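Local coordinates for drebrin (Homo sapiens, PDB 5Y1Z), which probably binds actin filaments through a domain of the ADF/cofilin family, at residues Glu90-Pro93 against Asp94-Cys98. Residues are numbered along the deposited sequence; the frame is centred on the assembly and turned at random.
With SO4 (sulfate ion), chain E.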
ATOM      1  N   GLU A  90      12.058 -21.981  -1.019  1.00 48.21           N
ATOM      2  CA  GLU A  90      12.623 -22.312  -2.327  1.00 50.17           C
ATOM      3  C   GLU A  90      11.569 -22.783  -3.319  1.00 52.78           C
ATOM      4  O   GLU A  90      11.827 -22.783  -4.527  1.00 58.48           O
ATOM      5  CB  GLU A  90      13.715 -23.387  -2.184  1.00 49.41           C
ATOM      6  N   ASP A  91      10.401 -23.213  -2.850  1.00 53.33           N
ATOM      7  CA  ASP A  91       9.367 -23.707  -3.747  1.00 57.69           C
ATOM      8  C   ASP A  91       8.235 -22.713  -3.936  1.00 53.99           C
ATOM      9  O   ASP A  91       7.244 -23.036  -4.601  1.00 53.48           O
ATOM     10  CB  ASP A  91       8.805 -25.038  -3.228  1.00 63.84           C
ATOM     11  CG  ASP A  91       9.831 -26.159  -3.265  1.00 71.01           C
ATOM     12  OD1 ASP A  91      10.449 -26.327  -4.339  1.00 76.59           O
ATOM     13  OD2 ASP A  91      10.005 -26.885  -2.250  1.00 70.48           O
ATOM     14  N   VAL A  92       8.410 -21.483  -3.476  1.00 51.04           N
ATOM     15  CA  VAL A  92       7.447 -20.421  -3.766  1.00 49.24           C
ATOM     16  C   VAL A  92       7.654 -19.962  -5.214  1.00 48.76           C
ATOM     17  O   VAL A  92       8.799 -19.761  -5.625  1.00 51.63           O
ATOM     18  CB  VAL A  92       7.624 -19.256  -2.794  1.00 48.00           C
ATOM     19  CG1 VAL A  92       6.709 -18.091  -3.171  1.00 47.88           C
ATOM     20  CG2 VAL A  92       7.388 -19.704  -1.357  1.00 43.79           C
ATOM     21  N   PRO A  93       6.594 -19.796  -5.989  1.00 51.68           N
ATOM     22  CA  PRO A  93       6.760 -19.277  -7.358  1.00 54.09           C
ATOM     23  C   PRO A  93       7.395 -17.888  -7.377  1.00 55.21           C
ATOM     24  O   PRO A  93       7.169 -17.064  -6.489  1.00 54.29           O
ATOM     25  CB  PRO A  93       5.325 -19.240  -7.900  1.00 52.56           C
ATOM     26  CG  PRO A  93       4.560 -20.219  -7.038  1.00 52.84           C
ATOM     27  CD  PRO A  93       5.208 -20.196  -5.692  1.00 52.44           C
ATOM     28  N   ASP A  94       8.184 -17.631  -8.426  1.00 59.12           N
ATOM     29  CA  ASP A  94       8.914 -16.371  -8.523  1.00 58.91           C
ATOM     30  C   ASP A  94       7.966 -15.183  -8.518  1.00 58.49           C
ATOM     31  O   ASP A  94       8.258 -14.152  -7.894  1.00 60.41           O
ATOM     32  CB  ASP A  94       9.774 -16.354  -9.781  1.00 68.12           C
ATOM     33  CG  ASP A  94      11.000 -17.236  -9.662  1.00 76.35           C
ATOM     34  OD1 ASP A  94      11.328 -17.687  -8.534  1.00 72.91           O
ATOM     35  OD2 ASP A  94      11.625 -17.498 -10.718  1.00 83.99           O
ATOM     36  N   ALA A  95       6.825 -15.309  -9.200  1.00 56.17           N
ATOM     37  CA  ALA A  95       5.862 -14.217  -9.224  1.00 57.95           C
ATOM     38  C   ALA A  95       5.350 -13.905  -7.828  1.00 56.00           C
ATOM     39  O   ALA A  95       5.172 -12.731  -7.466  1.00 53.84           O
ATOM     40  CB  ALA A  95       4.693 -14.565 -10.142  1.00 60.36           C
ATOM     41  N   ARG A  96       5.154 -14.935  -7.005  1.00 55.27           N
ATOM     42  CA  ARG A  96       4.645 -14.650  -5.673  1.00 53.69           C
ATOM     43  C   ARG A  96       5.754 -14.131  -4.781  1.00 55.62           C
ATOM     44  O   ARG A  96       5.501 -13.308  -3.892  1.00 59.40           O
ATOM     45  CB  ARG A  96       3.986 -15.883  -5.048  1.00 50.47           C
ATOM     46  CG  ARG A  96       3.568 -15.685  -3.584  1.00 51.15           C
ATOM     47  CD  ARG A  96       2.169 -15.041  -3.478  1.00 56.34           C
ATOM     48  NE  ARG A  96       1.680 -14.955  -2.099  1.00 57.18           N
ATOM     49  CZ  ARG A  96       0.745 -14.109  -1.676  1.00 57.83           C
ATOM     50  NH1 ARG A  96       0.173 -13.281  -2.529  1.00 60.97           N
ATOM     51  NH2 ARG A  96       0.362 -14.109  -0.407  1.00 55.24           N
ATOM     52  N   LYS A  97       6.989 -14.562  -5.017  1.00 54.14           N
ATOM     53  CA  LYS A  97       8.090 -13.927  -4.309  1.00 56.21           C
ATOM     54  C   LYS A  97       8.103 -12.446  -4.625  1.00 55.99           C
ATOM     55  O   LYS A  97       8.278 -11.601  -3.737  1.00 52.26           O
ATOM     56  CB  LYS A  97       9.424 -14.573  -4.684  1.00 58.06           C
ATOM     57  CG  LYS A  97      10.616 -13.759  -4.209  1.00 59.79           C
ATOM     58  CD  LYS A  97      11.865 -14.594  -4.085  1.00 63.29           C
ATOM     59  CE  LYS A  97      12.934 -13.823  -3.331  1.00 66.17           C
ATOM     60  NZ  LYS A  97      14.250 -14.536  -3.327  1.00 69.72           N
ATOM     61  N   CYS A  98       7.847 -12.118  -5.884  1.00 55.61           N
ATOM     62  CA  CYS A  98       7.922 -10.733  -6.304  1.00 55.89           C
ATOM     63  C   CYS A  98       6.814  -9.915  -5.656  1.00 55.84           C
ATOM     64  O   CYS A  98       7.068  -8.825  -5.126  1.00 55.66           O
ATOM     65  CB  CYS A  98       7.852 -10.675  -7.828  1.00 57.73           C
ATOM     66  SG  CYS A  98       8.281  -9.122  -8.515  1.00 59.66           S
TER
HETATM   67  S   SO4 E 201       8.638 -20.681 -10.816  1.00139.21           S
HETATM   68  O1  SO4 E 201       8.520 -20.134 -12.160  1.00138.89           O
HETATM   69  O2  SO4 E 201       9.425 -19.772  -9.987  1.00139.37           O
HETATM   70  O3  SO4 E 201       9.309 -21.975 -10.877  1.00140.75           O
HETATM   71  O4  SO4 E 201       7.307 -20.854 -10.243  1.00138.48           O
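Pro93 holds the N-cap position of helix 94-101, which follows strand 81-88 in the ADF-homology fold, and its carbonyl starts the first helical turn. Pro93 O accepts from Lys97 N at 2.9 Å, with an N-H...O angle of 161°. Arg96 N also approaches Pro93 O, at 3.0 Å, but the 122° angle makes this bond weak. Proline has no polar side chain to offer the second and third amides of the helix, Ala95 N and Arg96 N. The first amide has a partner of its own: Asp94 N donates to SO4 O2 at 2.9 Å, in a sulfate probably from the crystallisation liquor. The positive end of the helix dipole probably favours this anion.

Val92 is buried and packs on the first turn. Its CG1 is anti to the backbone N (chi1 175°), which sets it against the start of the Arg96 chain. That chain bends at chi2, and its guanidinium group leads away to a salt bridge with Asp41 and a cation-pi contact with Tyr36. The nonpolar touch is thus made by the Arg96 stem: Val92 CG1 lies 4.0 Å from Arg96 CB.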